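Side-chain contacts in protein (7,8-dihydro-6-hydroxymethylpterin-pyrophosphokinase) (Haemophilus influenzae, PDB 1CBK), which probably catalyses the transfer of pyrophosphate from ATP to 6-hydroxymethyl-7,8-dihydropterin, a step of folate biosynthesis: residues A[56-61]-A[129-134]; A[123-128]-A[141-146]. All coordinates share one frame; numbering follows the deposited sequence.

Followed from the N terminus, the chain enters interaction 1 on the sheet strand 54-63 and reaches its partner on helix 122-131 and the loop after it, so that 56-61 and 129-134 close a loop of 67 residues. Interaction 2 starts on the same helix just before, at 123-128, and its partner 141-146 follows after 12 further residues. The segments therefore alternate and the two loops cross, with centres 9 Å apart. Interaction 1 ties the helix to the antiparallel sheet, whereas interaction 2 ties it to the short helix 143-146. Both also touch the bound dimethyl hydroxypterin, through N56 and F123 respectively.

Interaction 1 of 2, residues A[56-61]-A[129-134]; sequences NAVAKI and FEIASD. With ROI (7,8-dihydro-7,7-dimethyl-6-hydroxypterin), chain D.
A single water joins K60 to I131: it donates to I131 O at 2.6 Å and accepts from K60 NZ at 3.0 Å. The lysine reaches it because its chain is fully extended, with CG anti to the backbone N (chi1 177°). No direct hydrogen bond links the two segments, and the remainder of the contact is apolar. The tip of I131, its CD1 methyl, does all the touching from the 129-134 side. I131 CD1 sits 4.0 Å from K60 CB and 4.1 Å from V58 CG1, the V58 and I131 side chains crossing obliquely. I131 CD1 also lies 3.5 Å from V58 O, so the methyl also lies against the V58 carbonyl of the strand. P127 and L128 of helix 122-131 also pack on V58.

Earlier on the strand, N56 pairs with the bound pterin through both ends of its amide. N56 OD1 accepts from ROI N3 at 3.0 Å, and N56 ND2 donates to ROI O4 at 2.8 Å; with N-H...acceptor angles of 173° and 171°, both bonds are nearly straight. S43 OG also bonds OD1, while L8 O bonds ND2. With two partners on each terminus, the amide has its rotation fixed. The strand thus combines methyl packing and one water bridge against the helix with a paired donor and acceptor that match the pterin's own N-H and carbonyl.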
ATOM      1  N   ASN A  56       6.991 -14.598   5.656  1.00  5.11           N
ATOM      2  CA  ASN A  56       7.697 -13.371   5.322  1.00  6.73           C
ATOM      3  C   ASN A  56       9.007 -13.157   6.063  1.00  6.70           C
ATOM      4  O   ASN A  56       9.178 -13.619   7.180  1.00  7.28           O
ATOM      5  CB  ASN A  56       6.800 -12.154   5.623  1.00  4.58           C
ATOM      6  CG  ASN A  56       5.677 -11.988   4.617  1.00  4.64           C
ATOM      7  OD1 ASN A  56       4.522 -12.268   4.916  1.00  7.07           O
ATOM      8  ND2 ASN A  56       6.005 -11.490   3.442  1.00  9.97           N
ATOM      9  N   ALA A  57       9.919 -12.424   5.433  1.00  6.37           N
ATOM     10  CA  ALA A  57      11.200 -12.110   6.041  1.00  6.11           C
ATOM     11  C   ALA A  57      11.764 -10.902   5.316  1.00  5.60           C
ATOM     12  O   ALA A  57      11.218 -10.456   4.296  1.00  4.27           O
ATOM     13  CB  ALA A  57      12.184 -13.305   5.947  1.00  5.96           C
ATOM     14  N   VAL A  58      12.827 -10.348   5.892  1.00  5.26           N
ATOM     15  CA  VAL A  58      13.536  -9.193   5.328  1.00  5.68           C
ATOM     16  C   VAL A  58      15.009  -9.536   5.490  1.00  4.17           C
ATOM     17  O   VAL A  58      15.431  -9.980   6.567  1.00  3.56           O
ATOM     18  CB  VAL A  58      13.230  -7.836   6.093  1.00  4.97           C
ATOM     19  CG1 VAL A  58      14.085  -6.689   5.507  1.00  3.42           C
ATOM     20  CG2 VAL A  58      11.741  -7.445   5.954  1.00  2.70           C
ATOM     21  N   ALA A  59      15.768  -9.362   4.415  1.00  4.93           N
ATOM     22  CA  ALA A  59      17.205  -9.629   4.413  1.00  7.77           C
ATOM     23  C   ALA A  59      17.996  -8.330   4.227  1.00  7.07           C
ATOM     24  O   ALA A  59      17.557  -7.412   3.517  1.00  8.57           O
ATOM     25  CB  ALA A  59      17.550 -10.620   3.285  1.00  6.94           C
ATOM     26  N   LYS A  60      19.154  -8.255   4.868  1.00  5.61           N
ATOM     27  CA  LYS A  60      20.017  -7.086   4.765  1.00  6.54           C
ATOM     28  C   LYS A  60      21.235  -7.487   3.966  1.00  6.68           C
ATOM     29  O   LYS A  60      21.871  -8.511   4.276  1.00  7.58           O
ATOM     30  CB  LYS A  60      20.453  -6.636   6.163  1.00  8.14           C
ATOM     31  CG  LYS A  60      21.435  -5.455   6.200  1.00 11.22           C
ATOM     32  CD  LYS A  60      21.885  -5.170   7.654  1.00  6.94           C
ATOM     33  CE  LYS A  60      22.902  -4.056   7.708  1.00  8.74           C
ATOM     34  NZ  LYS A  60      23.267  -3.699   9.118  1.00 10.15           N
ATOM     35  N   ILE A  61      21.552  -6.724   2.924  1.00  6.50           N
ATOM     36  CA  ILE A  61      22.727  -7.027   2.100  1.00  8.37           C
ATOM     37  C   ILE A  61      23.615  -5.793   1.919  1.00 11.62           C
ATOM     38  O   ILE A  61      23.157  -4.673   2.115  1.00 10.40           O
ATOM     39  CB  ILE A  61      22.366  -7.540   0.660  1.00  8.17           C
ATOM     40  CG1 ILE A  61      21.572  -6.485  -0.114  1.00  5.78           C
ATOM     41  CG2 ILE A  61      21.655  -8.914   0.702  1.00  7.20           C
ATOM     42  CD1 ILE A  61      21.431  -6.812  -1.599  1.00  2.00           C
ATOM     43  N   PHE A 129      12.414  -4.045  11.519  1.00  5.47           N
ATOM     44  CA  PHE A 129      12.733  -3.504  12.841  1.00  7.63           C
ATOM     45  C   PHE A 129      13.594  -4.475  13.634  1.00  9.34           C
ATOM     46  O   PHE A 129      14.471  -4.070  14.408  1.00  8.48           O
ATOM     47  CB  PHE A 129      11.441  -3.198  13.593  1.00  9.17           C
ATOM     48  CG  PHE A 129      11.648  -2.711  15.002  1.00 13.53           C
ATOM     49  CD1 PHE A 129      12.405  -1.573  15.267  1.00 16.73           C
ATOM     50  CD2 PHE A 129      11.070  -3.391  16.071  1.00 16.79           C
ATOM     51  CE1 PHE A 129      12.589  -1.109  16.584  1.00 10.50           C
ATOM     52  CE2 PHE A 129      11.239  -2.946  17.383  1.00 15.73           C
ATOM     53  CZ  PHE A 129      12.003  -1.798  17.640  1.00 18.50           C
ATOM     54  N   GLU A 130      13.364  -5.771  13.423  1.00 10.49           N
ATOM     55  CA  GLU A 130      14.139  -6.789  14.132  1.00  8.76           C
ATOM     56  C   GLU A 130      15.634  -6.737  13.752  1.00  8.00           C
ATOM     57  O   GLU A 130      16.498  -6.964  14.588  1.00  9.52           O
ATOM     58  CB  GLU A 130      13.557  -8.181  13.849  1.00  8.07           C
ATOM     59  CG  GLU A 130      14.324  -9.336  14.508  1.00 13.11           C
ATOM     60  CD  GLU A 130      13.817 -10.719  14.081  1.00 10.60           C
ATOM     61  OE1 GLU A 130      13.180 -10.812  13.017  1.00  8.19           O
ATOM     62  OE2 GLU A 130      14.063 -11.712  14.812  1.00 13.47           O
ATOM     63  N   ILE A 131      15.950  -6.413  12.505  1.00  8.37           N
ATOM     64  CA  ILE A 131      17.351  -6.379  12.071  1.00  9.32           C
ATOM     65  C   ILE A 131      17.930  -4.984  11.862  1.00  9.82           C
ATOM     66  O   ILE A 131      19.074  -4.860  11.438  1.00 10.74           O
ATOM     67  CB  ILE A 131      17.602  -7.207  10.762  1.00  8.32           C
ATOM     68  CG1 ILE A 131      16.871  -6.595   9.563  1.00  5.86           C
ATOM     69  CG2 ILE A 131      17.173  -8.647  10.965  1.00  8.58           C
ATOM     70  CD1 ILE A 131      17.092  -7.369   8.268  1.00  3.64           C
ATOM     71  N   ALA A 132      17.151  -3.943  12.128  1.00  8.44           N
ATOM     72  CA  ALA A 132      17.618  -2.566  11.933  1.00  8.46           C
ATOM     73  C   ALA A 132      16.796  -1.731  12.913  1.00  9.65           C
ATOM     74  O   ALA A 132      15.954  -0.918  12.532  1.00  9.70           O
ATOM     75  CB  ALA A 132      17.376  -2.123  10.463  1.00  5.74           C
ATOM     76  N   SER A 133      17.091  -1.948  14.192  1.00 11.33           N
ATOM     77  CA  SER A 133      16.389  -1.309  15.304  1.00 13.83           C
ATOM     78  C   SER A 133      16.347   0.208  15.396  1.00 13.12           C
ATOM     79  O   SER A 133      15.424   0.737  15.993  1.00 14.03           O
ATOM     80  CB  SER A 133      16.867  -1.893  16.643  1.00 12.03           C
ATOM     81  OG  SER A 133      18.285  -1.847  16.759  1.00 19.21           O
ATOM     82  N   ASP A 134      17.313   0.914  14.820  1.00 12.16           N
ATOM     83  CA  ASP A 134      17.318   2.377  14.912  1.00 12.21           C
ATOM     84  C   ASP A 134      17.399   3.003  13.539  1.00 11.84           C
ATOM     85  O   ASP A 134      17.902   4.112  13.381  1.00 12.53           O
ATOM     86  CB  ASP A 134      18.472   2.899  15.813  1.00  8.66           C
ATOM     87  CG  ASP A 134      19.858   2.538  15.292  1.00 14.91           C
ATOM     88  OD1 ASP A 134      19.967   1.913  14.224  1.00 12.85           O
ATOM     89  OD2 ASP A 134      20.859   2.887  15.954  1.00 12.51           O
TER
HETATM   90  N1  ROI D 601       0.161 -11.031   2.311  1.00  4.07           N
HETATM   91  C2  ROI D 601       1.119 -11.378   3.238  1.00  3.61           C
HETATM   92  N2  ROI D 601       0.702 -11.653   4.503  1.00  3.50           N
HETATM   93  N3  ROI D 601       2.439 -11.453   2.942  1.00  5.78           N
HETATM   94  C4  ROI D 601       2.911 -11.175   1.707  1.00  2.56           C
HETATM   95  O4  ROI D 601       4.113 -11.281   1.413  1.00  9.20           O
HETATM   96  C4A ROI D 601       1.980 -10.757   0.701  1.00  3.34           C
HETATM   97  N5  ROI D 601       2.394 -10.459  -0.495  1.00  6.10           N
HETATM   98  C6  ROI D 601       1.559 -10.055  -1.517  1.00 10.62           C
HETATM   99  C7  ROI D 601       0.069  -9.770  -1.193  1.00 11.39           C
HETATM  100  C16 ROI D 601      -0.175  -8.223  -0.999  1.00  7.11           C
HETATM  101  C15 ROI D 601      -0.849 -10.365  -2.269  1.00  9.55           C
HETATM  102  N8  ROI D 601      -0.353 -10.349   0.120  1.00  8.75           N
HETATM  103  C8A ROI D 601       0.560 -10.717   1.091  1.00  6.18           C
HETATM  104  O9  ROI D 601       2.108  -9.935  -2.659  1.00 13.26           O
HETATM  105  O   HOH W   1      20.648  -3.034  10.347  1.00 15.17           O

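Interaction 2 of 2, residues A[123-128]-A[141-146]; sequences FVIVPL and QIITEL. With ROI (7,8-dihydro-7,7-dimethyl-6-hydroxypterin), chain D.
L128 and I143 meet through methyl groups: L128 CD2 lies 3.8 Å from I143 CD1, the shortest approach between the two segments. I143 CD1 is also 4.2 Å from I125 CG2, which places it against two residues on one side of helix 122-131. I125 CG2 also rests on L146, 4.3 Å from its CB and 4.1 Å from its carbonyl C. With CG1 of I125 beside the backbone N (chi1 -63°), CG2 is left anti to that N and points at L146 and I143. I143 sends CG1 anti to its own N (chi1 -164°), and this carries CD1 out toward the longer helix.

In the next shell, I142 occupies the N-cap position of helix 143-146, and its O accepts from both E145 N and L146 N, holding the first turn together. The backbone of I143 is also bonded to L135. On the longer helix, L128 N bonds V124 O at 3.1 Å, but the N of P127 has no bond to the preceding turn and the helix is kinked there. L128 also packs on V58 of the sheet, and F150 covers I125.

One end of this helix faces the ligand. ROI N3 lies 3.3 Å above the F123 ring plane, over its centre, and F123 CE2 is 3.5 Å from ROI C2, so the pterin lies over a face of the ring. The contact itself has no hydrogen bond or charge pair across it: the short helix is joined by aliphatic packing to the helix whose F123 helps form the pterin pocket.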
ATOM      1  N   PHE A 123       4.054  -7.339   7.946  1.00  6.00           N
ATOM      2  CA  PHE A 123       5.004  -8.384   7.580  1.00  5.46           C
ATOM      3  C   PHE A 123       6.262  -7.868   6.897  1.00  5.87           C
ATOM      4  O   PHE A 123       7.086  -8.652   6.421  1.00  5.62           O
ATOM      5  CB  PHE A 123       4.313  -9.468   6.737  1.00  5.21           C
ATOM      6  CG  PHE A 123       3.493  -8.934   5.607  1.00  3.95           C
ATOM      7  CD1 PHE A 123       4.069  -8.682   4.370  1.00  2.92           C
ATOM      8  CD2 PHE A 123       2.131  -8.717   5.770  1.00  5.38           C
ATOM      9  CE1 PHE A 123       3.307  -8.216   3.307  1.00  6.92           C
ATOM     10  CE2 PHE A 123       1.352  -8.251   4.714  1.00  4.18           C
ATOM     11  CZ  PHE A 123       1.938  -8.000   3.482  1.00  7.44           C
ATOM     12  N   VAL A 124       6.354  -6.549   6.778  1.00  5.10           N
ATOM     13  CA  VAL A 124       7.500  -5.893   6.206  1.00  4.41           C
ATOM     14  C   VAL A 124       8.203  -5.130   7.342  1.00  8.43           C
ATOM     15  O   VAL A 124       9.406  -5.320   7.590  1.00  8.31           O
ATOM     16  CB  VAL A 124       7.091  -4.881   5.133  1.00  3.71           C
ATOM     17  CG1 VAL A 124       8.277  -3.971   4.783  1.00  9.92           C
ATOM     18  CG2 VAL A 124       6.619  -5.581   3.887  1.00  4.52           C
ATOM     19  N   ILE A 125       7.441  -4.302   8.066  1.00  9.84           N
ATOM     20  CA  ILE A 125       8.020  -3.467   9.124  1.00  8.59           C
ATOM     21  C   ILE A 125       8.483  -4.177  10.378  1.00  8.16           C
ATOM     22  O   ILE A 125       9.517  -3.799  10.949  1.00 11.15           O
ATOM     23  CB  ILE A 125       7.102  -2.273   9.483  1.00  8.08           C
ATOM     24  CG1 ILE A 125       6.954  -1.347   8.267  1.00  8.58           C
ATOM     25  CG2 ILE A 125       7.624  -1.498  10.737  1.00  6.60           C
ATOM     26  CD1 ILE A 125       8.240  -0.652   7.813  1.00 11.49           C
ATOM     27  N   VAL A 126       7.753  -5.198  10.817  1.00  7.18           N
ATOM     28  CA  VAL A 126       8.159  -5.920  12.020  1.00  7.70           C
ATOM     29  C   VAL A 126       9.516  -6.624  11.811  1.00  9.64           C
ATOM     30  O   VAL A 126      10.400  -6.542  12.689  1.00 10.03           O
ATOM     31  CB  VAL A 126       7.051  -6.871  12.525  1.00 11.29           C
ATOM     32  CG1 VAL A 126       7.589  -7.860  13.543  1.00  9.10           C
ATOM     33  CG2 VAL A 126       5.905  -6.043  13.097  1.00  7.27           C
ATOM     34  N   PRO A 127       9.681  -7.370  10.686  1.00  8.16           N
ATOM     35  CA  PRO A 127      10.955  -8.063  10.398  1.00  8.31           C
ATOM     36  C   PRO A 127      12.104  -7.029  10.190  1.00  7.16           C
ATOM     37  O   PRO A 127      13.230  -7.265  10.615  1.00  8.53           O
ATOM     38  CB  PRO A 127      10.682  -8.811   9.079  1.00  7.14           C
ATOM     39  CG  PRO A 127       9.240  -8.943   9.008  1.00 11.56           C
ATOM     40  CD  PRO A 127       8.596  -7.841   9.802  1.00  5.94           C
ATOM     41  N   LEU A 128      11.837  -5.935   9.484  1.00  6.40           N
ATOM     42  CA  LEU A 128      12.862  -4.891   9.268  1.00  6.37           C
ATOM     43  C   LEU A 128      13.353  -4.326  10.614  1.00  5.66           C
ATOM     44  O   LEU A 128      14.553  -4.177  10.831  1.00  5.87           O
ATOM     45  CB  LEU A 128      12.311  -3.748   8.380  1.00  5.51           C
ATOM     46  CG  LEU A 128      13.255  -2.587   7.998  1.00 10.21           C
ATOM     47  CD1 LEU A 128      14.494  -3.124   7.286  1.00  5.37           C
ATOM     48  CD2 LEU A 128      12.539  -1.597   7.091  1.00  8.01           C
ATOM     49  N   GLN A 141      11.480   9.370   8.287  1.00 12.85           N
ATOM     50  CA  GLN A 141      10.744   8.666   9.352  1.00 10.96           C
ATOM     51  C   GLN A 141      11.670   7.639  10.041  1.00 12.82           C
ATOM     52  O   GLN A 141      12.618   7.114   9.434  1.00 12.74           O
ATOM     53  CB  GLN A 141       9.471   7.999   8.813  1.00 12.19           C
ATOM     54  CG  GLN A 141       8.333   9.000   8.526  1.00 15.52           C
ATOM     55  CD  GLN A 141       7.065   8.334   8.006  1.00 21.26           C
ATOM     56  OE1 GLN A 141       7.103   7.534   7.063  1.00 25.93           O
ATOM     57  NE2 GLN A 141       5.931   8.689   8.593  1.00 24.02           N
ATOM     58  N   ILE A 142      11.407   7.380  11.314  1.00 10.52           N
ATOM     59  CA  ILE A 142      12.205   6.473  12.104  1.00 12.11           C
ATOM     60  C   ILE A 142      11.473   5.150  12.273  1.00 12.74           C
ATOM     61  O   ILE A 142      10.263   5.138  12.536  1.00 12.82           O
ATOM     62  CB  ILE A 142      12.495   7.113  13.474  1.00 11.85           C
ATOM     63  CG1 ILE A 142      13.022   8.530  13.247  1.00 15.44           C
ATOM     64  CG2 ILE A 142      13.537   6.320  14.221  1.00 22.96           C
ATOM     65  CD1 ILE A 142      13.100   9.337  14.488  1.00 23.02           C
ATOM     66  N   ILE A 143      12.212   4.048  12.185  1.00 10.53           N
ATOM     67  CA  ILE A 143      11.620   2.715  12.308  1.00 11.19           C
ATOM     68  C   ILE A 143      10.854   2.497  13.624  1.00 12.98           C
ATOM     69  O   ILE A 143       9.798   1.847  13.628  1.00 14.10           O
ATOM     70  CB  ILE A 143      12.705   1.608  12.132  1.00 10.81           C
ATOM     71  CG1 ILE A 143      12.067   0.232  11.856  1.00 13.56           C
ATOM     72  CG2 ILE A 143      13.580   1.535  13.384  1.00  5.69           C
ATOM     73  CD1 ILE A 143      11.592  -0.007  10.438  1.00 13.26           C
ATOM     74  N   THR A 144      11.352   3.058  14.727  1.00 12.63           N
ATOM     75  CA  THR A 144      10.708   2.897  16.032  1.00 15.78           C
ATOM     76  C   THR A 144       9.290   3.480  16.067  1.00 17.25           C
ATOM     77  O   THR A 144       8.445   3.035  16.855  1.00 18.93           O
ATOM     78  CB  THR A 144      11.531   3.535  17.167  1.00 14.20           C
ATOM     79  OG1 THR A 144      11.800   4.903  16.839  1.00 19.13           O
ATOM     80  CG2 THR A 144      12.848   2.791  17.367  1.00 13.75           C
ATOM     81  N   GLU A 145       9.039   4.473  15.217  1.00 17.56           N
ATOM     82  CA  GLU A 145       7.726   5.103  15.143  1.00 19.37           C
ATOM     83  C   GLU A 145       6.818   4.258  14.281  1.00 19.45           C
ATOM     84  O   GLU A 145       5.697   3.920  14.692  1.00 19.31           O
ATOM     85  CB  GLU A 145       7.824   6.528  14.596  1.00 19.70           C
ATOM     86  CG  GLU A 145       8.532   7.490  15.568  1.00 24.28           C
ATOM     87  CD  GLU A 145       7.969   7.425  17.003  1.00 29.16           C
ATOM     88  OE1 GLU A 145       6.824   7.910  17.212  1.00 26.74           O
ATOM     89  OE2 GLU A 145       8.690   6.898  17.908  1.00 23.11           O
ATOM     90  N   LEU A 146       7.326   3.889  13.107  1.00 18.37           N
ATOM     91  CA  LEU A 146       6.602   3.052  12.158  1.00 16.93           C
ATOM     92  C   LEU A 146       6.144   1.712  12.760  1.00 15.19           C
ATOM     93  O   LEU A 146       5.051   1.241  12.460  1.00 17.46           O
ATOM     94  CB  LEU A 146       7.477   2.779  10.929  1.00 17.35           C
ATOM     95  CG  LEU A 146       7.882   3.976  10.073  1.00 19.60           C
ATOM     96  CD1 LEU A 146       8.801   3.514   8.955  1.00 12.30           C
ATOM     97  CD2 LEU A 146       6.634   4.664   9.521  1.00 20.96           C
TER
HETATM   98  N1  ROI D 601       0.161 -11.031   2.311  1.00  4.07           N
HETATM   99  C2  ROI D 601       1.119 -11.378   3.238  1.00  3.61           C
HETATM  100  N2  ROI D 601       0.702 -11.653   4.503  1.00  3.50           N
HETATM  101  N3  ROI D 601       2.439 -11.453   2.942  1.00  5.78           N
HETATM  102  C4  ROI D 601       2.911 -11.175   1.707  1.00  2.56           C
HETATM  103  O4  ROI D 601       4.113 -11.281   1.413  1.00  9.20           O
HETATM  104  C4A ROI D 601       1.980 -10.757   0.701  1.00  3.34           C
HETATM  105  N5  ROI D 601       2.394 -10.459  -0.495  1.00  6.10           N
HETATM  106  C6  ROI D 601       1.559 -10.055  -1.517  1.00 10.62           C
HETATM  107  C7  ROI D 601       0.069  -9.770  -1.193  1.00 11.39           C
HETATM  108  C16 ROI D 601      -0.175  -8.223  -0.999  1.00  7.11           C
HETATM  109  C15 ROI D 601      -0.849 -10.365  -2.269  1.00  9.55           C
HETATM  110  N8  ROI D 601      -0.353 -10.349   0.120  1.00  8.75           N
HETATM  111  C8A ROI D 601       0.560 -10.717   1.091  1.00  6.18           C
HETATM  112  O9  ROI D 601       2.108  -9.935  -2.659  1.00 13.26           O